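Local coordinates for UPF0403 protein yphP (Bacillus subtilis, PDB 3FHK) that removes bacillithiol from S-bacillithiolated proteins as a dithiol bacilliredoxin of the thioredoxin superfamily and also shows protein disulfide isomerase activity, at residues C56-A66 / R124-I135; L112-I122 / N138-C147. The protein carries 2 engineered substitutions. All coordinates share one frame; numbering follows the deposited sequence.

Contact 1: C56-A66 / R124-I135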
loop_
_atom_site.group_PDB
_atom_site.type_symbol
_atom_site.label_atom_id
_atom_site.label_comp_id
_atom_site.label_asym_id
_atom_site.label_seq_id
_atom_site.Cartn_x
_atom_site.Cartn_y
_atom_site.Cartn_z
ATOM N N CYS A 56 2.558 -8.481 18.165
ATOM C CA CYS A 56 2.714 -7.250 18.928
ATOM C C CYS A 56 4.063 -7.164 19.649
ATOM O O CYS A 56 4.752 -8.159 19.848
ATOM C CB CYS A 56 1.574 -7.120 19.928
ATOM S SG CYS A 56 1.530 -8.517 21.029
ATOM N N GLY A 57 4.423 -5.951 20.043
ATOM C CA GLY A 57 5.699 -5.680 20.665
ATOM C C GLY A 57 5.980 -6.535 21.881
ATOM O O GLY A 57 7.108 -6.961 22.097
ATOM N N CYS A 58 4.965 -6.801 22.686
ATOM C CA CYS A 58 5.236 -7.470 23.950
ATOM C C CYS A 58 5.408 -8.991 23.802
ATOM O O CYS A 58 5.953 -9.645 24.690
ATOM C CB CYS A 58 4.192 -7.112 25.001
ATOM S SG CYS A 58 2.814 -8.208 25.002
ATOM N N ALA A 59 4.961 -9.538 22.675
ATOM C CA ALA A 59 5.339 -10.891 22.280
ATOM C C ALA A 59 6.832 -10.935 21.944
ATOM O O ALA A 59 7.544 -11.868 22.344
ATOM C CB ALA A 59 4.522 -11.346 21.085
ATOM N N ALA A 60 7.288 -9.920 21.206
ATOM C CA ALA A 60 8.693 -9.780 20.793
ATOM C C ALA A 60 9.621 -9.466 21.957
ATOM O O ALA A 60 10.700 -10.044 22.076
ATOM C CB ALA A 60 8.829 -8.679 19.722
ATOM N N GLY A 61 9.202 -8.537 22.806
ATOM C CA GLY A 61 10.051 -8.050 23.878
ATOM C C GLY A 61 10.000 -8.852 25.164
ATOM O O GLY A 61 10.920 -8.783 25.984
ATOM N N LEU A 62 8.938 -9.622 25.358
ATOM C CA LEU A 62 8.779 -10.312 26.635
ATOM C C LEU A 62 8.466 -11.799 26.490
ATOM O O LEU A 62 9.204 -12.645 27.000
ATOM C CB LEU A 62 7.707 -9.628 27.483
ATOM C CG LEU A 62 7.911 -8.128 27.716
ATOM C CD1 LEU A 62 6.673 -7.499 28.339
ATOM C CD2 LEU A 62 9.132 -7.880 28.584
ATOM N N ALA A 63 7.381 -12.108 25.790
ATOM C CA ALA A 63 6.864 -13.472 25.771
ATOM C C ALA A 63 7.814 -14.470 25.117
ATOM O O ALA A 63 8.193 -15.458 25.744
ATOM C CB ALA A 63 5.497 -13.516 25.112
ATOM N N ARG A 64 8.182 -14.229 23.857
ATOM C CA ARG A 64 9.074 -15.151 23.148
ATOM C C ARG A 64 10.425 -15.318 23.857
ATOM O O ARG A 64 10.864 -16.441 24.106
ATOM C CB ARG A 64 9.256 -14.746 21.677
ATOM C CG ARG A 64 7.988 -14.935 20.844
ATOM C CD ARG A 64 8.276 -14.981 19.342
ATOM N NE ARG A 64 8.806 -13.705 18.870
ATOM C CZ ARG A 64 8.061 -12.703 18.415
ATOM N NH1 ARG A 64 6.746 -12.837 18.352
ATOM N NH2 ARG A 64 8.629 -11.570 18.018
ATOM N N PRO A 65 11.072 -14.197 24.210
ATOM C CA PRO A 65 12.384 -14.318 24.860
ATOM C C PRO A 65 12.273 -15.062 26.195
ATOM O O PRO A 65 13.130 -15.893 26.516
ATOM C CB PRO A 65 12.809 -12.862 25.092
ATOM C CG PRO A 65 11.953 -12.036 24.163
ATOM C CD PRO A 65 10.693 -12.801 23.929
ATOM N N ALA A 66 11.224 -14.768 26.961
ATOM C CA ALA A 66 11.051 -15.388 28.279
ATOM C C ALA A 66 10.821 -16.884 28.161
ATOM O O ALA A 66 11.383 -17.666 28.920
ATOM C CB ALA A 66 9.909 -14.741 29.035
ATOM N N ARG A 124 -2.113 -12.643 28.773
ATOM C CA ARG A 124 -1.435 -11.433 28.331
ATOM C C ARG A 124 -1.148 -10.424 29.453
ATOM O O ARG A 124 -0.080 -9.821 29.480
ATOM C CB ARG A 124 -2.212 -10.757 27.202
ATOM C CG ARG A 124 -1.520 -9.495 26.727
ATOM C CD ARG A 124 -2.379 -8.682 25.762
ATOM N NE ARG A 124 -1.786 -7.370 25.515
ATOM C CZ ARG A 124 -1.076 -7.056 24.436
ATOM N NH1 ARG A 124 -0.877 -7.955 23.484
ATOM N NH2 ARG A 124 -0.571 -5.837 24.304
ATOM N N HIS A 125 -2.085 -10.246 30.382
ATOM C CA HIS A 125 -1.917 -9.227 31.423
ATOM C C HIS A 125 -0.856 -9.607 32.447
ATOM O O HIS A 125 -0.435 -8.780 33.250
ATOM C CB HIS A 125 -3.250 -8.874 32.099
ATOM C CG HIS A 125 -3.772 -9.932 33.024
ATOM N ND1 HIS A 125 -4.817 -10.764 32.690
ATOM C CD2 HIS A 125 -3.403 -10.275 34.282
ATOM C CE1 HIS A 125 -5.064 -11.585 33.697
ATOM N NE2 HIS A 125 -4.220 -11.309 34.674
ATOM N N GLU A 126 -0.409 -10.857 32.390
ATOM C CA GLU A 126 0.631 -11.353 33.279
ATOM C C GLU A 126 1.966 -11.169 32.580
ATOM O O GLU A 126 3.036 -11.401 33.154
ATOM C CB GLU A 126 0.402 -12.832 33.579
ATOM C CG GLU A 126 0.536 -13.207 35.038
ATOM C CD GLU A 126 -0.697 -12.859 35.840
ATOM O OE1 GLU A 126 -1.508 -13.770 36.107
ATOM O OE2 GLU A 126 -0.864 -11.675 36.194
ATOM N N ILE A 127 1.886 -10.737 31.329
ATOM C CA ILE A 127 3.063 -10.553 30.495
ATOM C C ILE A 127 3.304 -9.077 30.192
ATOM O O ILE A 127 4.357 -8.531 30.516
ATOM C CB ILE A 127 2.928 -11.322 29.167
ATOM C CG1 ILE A 127 2.779 -12.822 29.444
ATOM C CG2 ILE A 127 4.129 -11.026 28.248
ATOM C CD1 ILE A 127 2.655 -13.693 28.185
ATOM N N GLU A 128 2.323 -8.440 29.564
ATOM C CA GLU A 128 2.414 -7.024 29.257
ATOM C C GLU A 128 2.603 -6.216 30.526
ATOM O O GLU A 128 1.999 -6.517 31.556
ATOM C CB GLU A 128 1.151 -6.556 28.546
ATOM C CG GLU A 128 1.070 -5.051 28.365
ATOM C CD GLU A 128 0.017 -4.672 27.351
ATOM O OE1 GLU A 128 -1.128 -5.163 27.467
ATOM O OE2 GLU A 128 0.339 -3.889 26.432
ATOM N N GLY A 129 3.443 -5.187 30.443
ATOM C CA GLY A 129 3.686 -4.310 31.572
ATOM C C GLY A 129 4.640 -4.864 32.614
ATOM O O GLY A 129 5.016 -4.151 33.537
ATOM N N HIS A 130 5.032 -6.129 32.476
ATOM C CA HIS A 130 6.020 -6.733 33.377
ATOM C C HIS A 130 7.377 -6.822 32.679
ATOM O O HIS A 130 7.477 -6.586 31.476
ATOM C CB HIS A 130 5.579 -8.138 33.812
ATOM C CG HIS A 130 4.198 -8.188 34.371
ATOM N ND1 HIS A 130 3.942 -8.306 35.719
ATOM C CD2 HIS A 130 2.988 -8.111 33.763
ATOM C CE1 HIS A 130 2.637 -8.309 35.918
ATOM N NE2 HIS A 130 2.038 -8.189 34.749
ATOM N N ASP A 131 8.418 -7.189 33.416
ATOM C CA ASP A 131 9.713 -7.372 32.767
ATOM C C ASP A 131 10.128 -8.836 32.705
ATOM O O ASP A 131 9.570 -9.680 33.399
ATOM C CB ASP A 131 10.801 -6.489 33.395
ATOM C CG ASP A 131 11.112 -6.862 34.827
ATOM O OD1 ASP A 131 10.955 -8.042 35.197
ATOM O OD2 ASP A 131 11.534 -5.972 35.587
ATOM N N MET A 132 11.082 -9.126 31.831
ATOM C CA MET A 132 11.621 -10.470 31.654
ATOM C C MET A 132 11.805 -11.219 32.959
ATOM O O MET A 132 11.280 -12.319 33.138
ATOM C CB MET A 132 12.972 -10.386 30.949
ATOM C CG MET A 132 12.847 -10.173 29.470
ATOM S SD MET A 132 12.127 -11.646 28.758
ATOM C CE MET A 132 13.500 -12.770 28.963
ATOM N N GLU A 133 12.576 -10.631 33.863
ATOM C CA GLU A 133 12.891 -11.298 35.115
ATOM C C GLU A 133 11.622 -11.852 35.777
ATOM O O GLU A 133 11.582 -13.016 36.187
ATOM C CB GLU A 133 13.646 -10.354 36.055
ATOM C CG GLU A 133 14.136 -11.012 37.336
ATOM N N GLU A 134 10.589 -11.014 35.864
ATOM C CA GLU A 134 9.326 -11.403 36.483
ATOM C C GLU A 134 8.704 -12.565 35.726
ATOM O O GLU A 134 8.238 -13.532 36.318
ATOM C CB GLU A 134 8.335 -10.231 36.513
ATOM C CG GLU A 134 8.758 -9.015 37.351
ATOM C CD GLU A 134 7.779 -7.843 37.237
ATOM O OE1 GLU A 134 6.617 -8.056 36.823
ATOM O OE2 GLU A 134 8.168 -6.704 37.566
ATOM N N ILE A 135 8.693 -12.464 34.406
ATOM C CA ILE A 135 7.993 -13.454 33.601
ATOM C C ILE A 135 8.710 -14.796 33.596
ATOM O O ILE A 135 8.073 -15.836 33.668
ATOM C CB ILE A 135 7.757 -12.948 32.167
ATOM C CG1 ILE A 135 7.204 -11.521 32.218
ATOM C CG2 ILE A 135 6.797 -13.869 31.417
ATOM C CD1 ILE A 135 6.645 -11.033 30.909
#
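Cys56 meets Arg124 at the CXC active site of this thioredoxin-superfamily fold, at the N-terminal end of helix 57-73, with Gly57 and Cys58 in the first turn. Cys56, one of the two nucleophiles, occupies the N-cap position, and in this one of its two modelled conformers SG accepts a weak hydrogen bond from Arg124 NH1 at 3.5 Å, near the plane of the guanidinium. Cys58, the second nucleophile, sits differently: its SG lies over one face of the same guanidinium, 4.0 Å from Arg124 NH1. The arginine reaches both sulfurs because its chain runs extended from CG to NE, with CG anti to the backbone N (chi1 -180°). A salt bridge from Arg124 NE to Glu128 OE1 (3.0 Å) and a bond from Arg124 NH1 to Ser107 O help fix the planar group beside the two sulfurs.

One turn on, Leu62 presses its CB against both Ile127 CG2 and Ile135 CD1, while its CD1 rests 3.3 Å from Ile127 O, against the type II turn of Ile127 to His130. Ala63 CB adds a looser touch on Ile127 CD1. Pro65 and Ala66, in the next turn, receive Met132 as a knob into a hole completed by Gly61 and Leu62. Bent at chi2 and chi3, the methionine brings SD to 3.9 Å from Pro65 CB and lays CE 3.6 Å from Ala66 N.

Contact 2: L112-I122 / N138-C147. With SO4 (sulfate ion), chain G.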
loop_
_atom_site.group_PDB
_atom_site.type_symbol
_atom_site.label_atom_id
_atom_site.label_comp_id
_atom_site.label_asym_id
_atom_site.label_seq_id
_atom_site.Cartn_x
_atom_site.Cartn_y
_atom_site.Cartn_z
ATOM N N LEU A 112 1.104 -24.030 30.553
ATOM C CA LEU A 112 1.776 -25.253 30.955
ATOM C C LEU A 112 0.708 -26.344 31.069
ATOM O O LEU A 112 -0.256 -26.206 31.837
ATOM C CB LEU A 112 2.459 -25.061 32.311
ATOM C CG LEU A 112 3.844 -25.681 32.548
ATOM C CD1 LEU A 112 4.027 -26.070 34.011
ATOM C CD2 LEU A 112 4.109 -26.878 31.651
ATOM N N LEU A 113 0.873 -27.414 30.296
ATOM C CA LEU A 113 -0.051 -28.551 30.316
ATOM C C LEU A 113 0.534 -29.751 31.037
ATOM O O LEU A 113 1.744 -29.954 31.048
ATOM C CB LEU A 113 -0.347 -29.013 28.892
ATOM C CG LEU A 113 -1.358 -28.280 28.016
ATOM C CD1 LEU A 113 -1.520 -26.831 28.423
ATOM C CD2 LEU A 113 -0.919 -28.408 26.569
ATOM N N LYS A 114 -0.343 -30.548 31.635
ATOM C CA LYS A 114 -0.029 -31.921 32.004
ATOM C C LYS A 114 -1.028 -32.722 31.185
ATOM O O LYS A 114 -2.234 -32.498 31.299
ATOM C CB LYS A 114 -0.245 -32.145 33.500
ATOM C CG LYS A 114 -0.090 -33.589 33.961
ATOM C CD LYS A 114 1.234 -33.834 34.678
ATOM C CE LYS A 114 2.392 -33.981 33.702
ATOM N NZ LYS A 114 3.693 -34.275 34.383
ATOM N N GLY A 115 -0.540 -33.619 30.331
ATOM C CA GLY A 115 -1.379 -34.178 29.287
ATOM C C GLY A 115 -1.927 -33.029 28.454
ATOM O O GLY A 115 -1.166 -32.189 27.965
ATOM N N LYS A 116 -3.243 -32.963 28.303
ATOM C CA LYS A 116 -3.854 -31.822 27.624
ATOM C C LYS A 116 -4.594 -30.882 28.592
ATOM O O LYS A 116 -5.370 -30.024 28.175
ATOM C CB LYS A 116 -4.769 -32.283 26.487
ATOM C CG LYS A 116 -5.911 -33.172 26.924
ATOM C CD LYS A 116 -6.751 -33.632 25.736
ATOM C CE LYS A 116 -8.080 -34.226 26.200
ATOM N NZ LYS A 116 -9.000 -34.507 25.057
ATOM N N GLU A 117 -4.335 -31.043 29.884
ATOM C CA GLU A 117 -4.945 -30.196 30.902
ATOM C C GLU A 117 -4.011 -29.058 31.316
ATOM O O GLU A 117 -2.836 -29.288 31.587
ATOM C CB GLU A 117 -5.298 -31.029 32.139
ATOM C CG GLU A 117 -5.734 -30.173 33.327
ATOM C CD GLU A 117 -5.679 -30.914 34.658
ATOM O OE1 GLU A 117 -6.747 -31.062 35.295
ATOM O OE2 GLU A 117 -4.575 -31.346 35.066
ATOM N N VAL A 118 -4.535 -27.839 31.377
ATOM C CA VAL A 118 -3.754 -26.698 31.853
ATOM C C VAL A 118 -3.474 -26.815 33.347
ATOM O O VAL A 118 -4.393 -27.021 34.136
ATOM C CB VAL A 118 -4.477 -25.373 31.566
ATOM C CG1 VAL A 118 -3.687 -24.181 32.130
ATOM C CG2 VAL A 118 -4.693 -25.211 30.058
ATOM N N VAL A 119 -2.204 -26.720 33.736
ATOM C CA VAL A 119 -1.864 -26.686 35.156
ATOM C C VAL A 119 -1.277 -25.329 35.545
ATOM O O VAL A 119 -1.117 -25.017 36.726
ATOM C CB VAL A 119 -0.898 -27.823 35.561
ATOM C CG1 VAL A 119 -1.558 -29.188 35.380
ATOM C CG2 VAL A 119 0.441 -27.724 34.785
ATOM N N HIS A 120 -0.941 -24.522 34.550
ATOM C CA HIS A 120 -0.528 -23.152 34.822
ATOM C C HIS A 120 -0.733 -22.283 33.594
ATOM O O HIS A 120 -0.395 -22.675 32.489
ATOM C CB HIS A 120 0.925 -23.079 35.288
ATOM C CG HIS A 120 1.326 -21.717 35.758
ATOM N ND1 HIS A 120 0.996 -21.235 37.009
ATOM C CD2 HIS A 120 2.000 -20.720 35.137
ATOM C CE1 HIS A 120 1.463 -20.006 37.140
ATOM N NE2 HIS A 120 2.078 -19.670 36.025
ATOM N N PHE A 121 -1.296 -21.103 33.793
ATOM C CA PHE A 121 -1.674 -20.257 32.680
ATOM C C PHE A 121 -1.053 -18.878 32.876
ATOM O O PHE A 121 -0.990 -18.376 33.991
ATOM C CB PHE A 121 -3.205 -20.177 32.565
ATOM C CG PHE A 121 -3.683 -19.606 31.251
ATOM C CD1 PHE A 121 -4.186 -18.319 31.177
ATOM C CD2 PHE A 121 -3.612 -20.354 30.089
ATOM C CE1 PHE A 121 -4.601 -17.788 29.964
ATOM C CE2 PHE A 121 -4.027 -19.828 28.874
ATOM C CZ PHE A 121 -4.517 -18.547 28.811
ATOM N N ILE A 122 -0.558 -18.288 31.795
ATOM C CA ILE A 122 -0.025 -16.938 31.845
ATOM C C ILE A 122 -0.714 -16.094 30.786
ATOM O O ILE A 122 -0.320 -16.109 29.628
ATOM C CB ILE A 122 1.486 -16.916 31.590
ATOM C CG1 ILE A 122 2.200 -17.864 32.557
ATOM C CG2 ILE A 122 2.028 -15.492 31.732
ATOM C CD1 ILE A 122 3.672 -18.045 32.245
ATOM N N ASN A 138 8.134 -16.477 36.697
ATOM C CA ASN A 138 6.792 -17.025 36.616
ATOM C C ASN A 138 6.842 -18.412 35.991
ATOM O O ASN A 138 6.354 -19.379 36.564
ATOM C CB ASN A 138 5.903 -16.088 35.791
ATOM C CG ASN A 138 4.440 -16.507 35.785
ATOM O OD1 ASN A 138 4.111 -17.674 36.001
ATOM N ND2 ASN A 138 3.554 -15.551 35.521
ATOM N N LEU A 139 7.441 -18.500 34.807
ATOM C CA LEU A 139 7.565 -19.767 34.092
ATOM C C LEU A 139 8.330 -20.811 34.896
ATOM O O LEU A 139 7.879 -21.944 35.039
ATOM C CB LEU A 139 8.276 -19.555 32.753
ATOM C CG LEU A 139 7.409 -19.091 31.590
ATOM C CD1 LEU A 139 8.257 -18.635 30.417
ATOM C CD2 LEU A 139 6.476 -20.213 31.170
ATOM N N THR A 140 9.497 -20.430 35.409
ATOM C CA THR A 140 10.378 -21.390 36.061
ATOM C C THR A 140 9.802 -21.931 37.364
ATOM O O THR A 140 9.976 -23.107 37.685
ATOM C CB THR A 140 11.808 -20.809 36.296
ATOM O OG1 THR A 140 11.736 -19.655 37.138
ATOM C CG2 THR A 140 12.449 -20.432 34.983
ATOM N N ALA A 141 9.115 -21.073 38.112
ATOM C CA ALA A 141 8.435 -21.504 39.327
ATOM C C ALA A 141 7.333 -22.499 38.982
ATOM O O ALA A 141 7.046 -23.413 39.755
ATOM C CB ALA A 141 7.863 -20.313 40.072
ATOM N N ALA A 142 6.722 -22.312 37.813
ATOM C CA ALA A 142 5.727 -23.249 37.309
ATOM C C ALA A 142 6.399 -24.549 36.875
ATOM O O ALA A 142 5.907 -25.624 37.195
ATOM C CB ALA A 142 4.939 -22.631 36.153
ATOM N N PHE A 143 7.528 -24.459 36.163
ATOM C CA PHE A 143 8.271 -25.664 35.774
ATOM C C PHE A 143 8.647 -26.483 36.997
ATOM O O PHE A 143 8.547 -27.704 37.000
ATOM C CB PHE A 143 9.543 -25.326 34.998
ATOM C CG PHE A 143 9.298 -24.680 33.660
ATOM C CD1 PHE A 143 10.348 -24.088 32.963
ATOM C CD2 PHE A 143 8.026 -24.648 33.110
ATOM C CE1 PHE A 143 10.139 -23.491 31.726
ATOM C CE2 PHE A 143 7.805 -24.045 31.875
ATOM C CZ PHE A 143 8.861 -23.469 31.183
ATOM N N ASP A 144 9.087 -25.801 38.044
ATOM C CA ASP A 144 9.497 -26.482 39.258
ATOM C C ASP A 144 8.310 -27.120 39.973
ATOM O O ASP A 144 8.428 -28.191 40.555
ATOM C CB ASP A 144 10.250 -25.515 40.168
ATOM C CG ASP A 144 11.578 -25.059 39.552
ATOM O OD1 ASP A 144 12.029 -25.701 38.574
ATOM O OD2 ASP A 144 12.166 -24.068 40.042
ATOM N N ALA A 145 7.157 -26.473 39.903
ATOM C CA ALA A 145 5.972 -27.001 40.554
ATOM C C ALA A 145 5.429 -28.226 39.828
ATOM O O ALA A 145 4.859 -29.116 40.452
ATOM C CB ALA A 145 4.898 -25.918 40.651
ATOM N N HIS A 146 5.615 -28.284 38.510
ATOM C CA HIS A 146 4.887 -29.264 37.700
ATOM C C HIS A 146 5.732 -30.198 36.852
ATOM O O HIS A 146 5.297 -31.304 36.529
ATOM C CB HIS A 146 3.872 -28.542 36.814
ATOM C CG HIS A 146 2.839 -27.800 37.596
ATOM N ND1 HIS A 146 1.823 -28.443 38.274
ATOM C CD2 HIS A 146 2.682 -26.480 37.844
ATOM C CE1 HIS A 146 1.081 -27.546 38.895
ATOM N NE2 HIS A 146 1.572 -26.347 38.648
ATOM N N CYS A 147 6.928 -29.759 36.481
ATOM C CA CYS A 147 7.758 -30.533 35.571
ATOM C C CYS A 147 8.701 -31.446 36.338
ATOM O O CYS A 147 8.628 -31.521 37.563
ATOM C CB CYS A 147 8.540 -29.600 34.644
ATOM S SG CYS A 147 7.471 -28.561 33.619
ATOM O OXT CYS A 147 9.553 -32.116 35.750
HETATM S S SO4 G . 0.307 -22.844 39.921
HETATM O O1 SO4 G . -0.768 -22.255 39.124
HETATM O O2 SO4 G . 1.004 -21.763 40.613
HETATM O O3 SO4 G . -0.235 -23.770 40.916
HETATM O O4 SO4 G . 1.220 -23.571 39.043
HETATM O O HOH W 1 0.551 -16.402 35.681
#
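Asn138 opens the contact by accepting a hydrogen bond from His120, in a thioredoxin-like fold whose C-terminal helix covers the terminal beta hairpin. Helix segment 138-146 runs nearly antiparallel to strand 120-122 (171°), with a closest axis approach of 9.8 Å. His120 NE2 lies 2.8 Å from Asn138 OD1 and in its carbonyl plane, although the amide and imidazole planes stand 77° apart. The torsion of His120, CG anti to the backbone N (chi1 -172°), carries its ring out over Ala142 toward this amide. At the other end of the amide, ND2 donates to a water that in turn donates to Phe121 O, which should restrain the rotation of the group. The apolar end of Ile122 comes up against this amide from the opposite direction, and its CD1 also meets Leu139 CD2 at 3.7 Å.

Ala142 follows a turn later. Its CB forms a CH-pi contact over one face of the His120 ring, 3.9 Å from the centroid, and also touches Leu112 CD1. The edge of the Phe143 ring, at CE2, lies 4.3 Å from Leu112 CG.

Val119 and His120 both face Leu112 in a classic beta bulge, which places the two consecutive side chains against the helix. His146 offers one ring face to Val119 CG2, and its CB packs on Leu112 CD1. Cys147 SG adds a contact with Leu112 CD2. A sulfate, probably from the crystallisation liquor, bridges the two histidines: His120 ND1 donates to its O1 at 2.9 Å and His146 NE2 to its O4 at 2.8 Å.

In the fold
Following the chain from its N terminus, the first segment reached is the start of helix 57-73, with the CXC motif. Strands 109-114 and 117-122 form the hairpin at one edge of the mixed sheet, and residues 124-135 then return to the active-site helix, closing contact 1 across 57 intervening residues. Contact 2 closes a shorter loop of 15 residues when the end of helix 132-146 folds back on the hairpin. The two closures cross, since their segments alternate, and share helix 132-146: its first turn meets the start of helix 57-73, while its later turns lie against the hairpin and also touch the later part of helix 57-73. Ile127 packs on Ile122 and Leu139 on Ala66, joining the contacts directly.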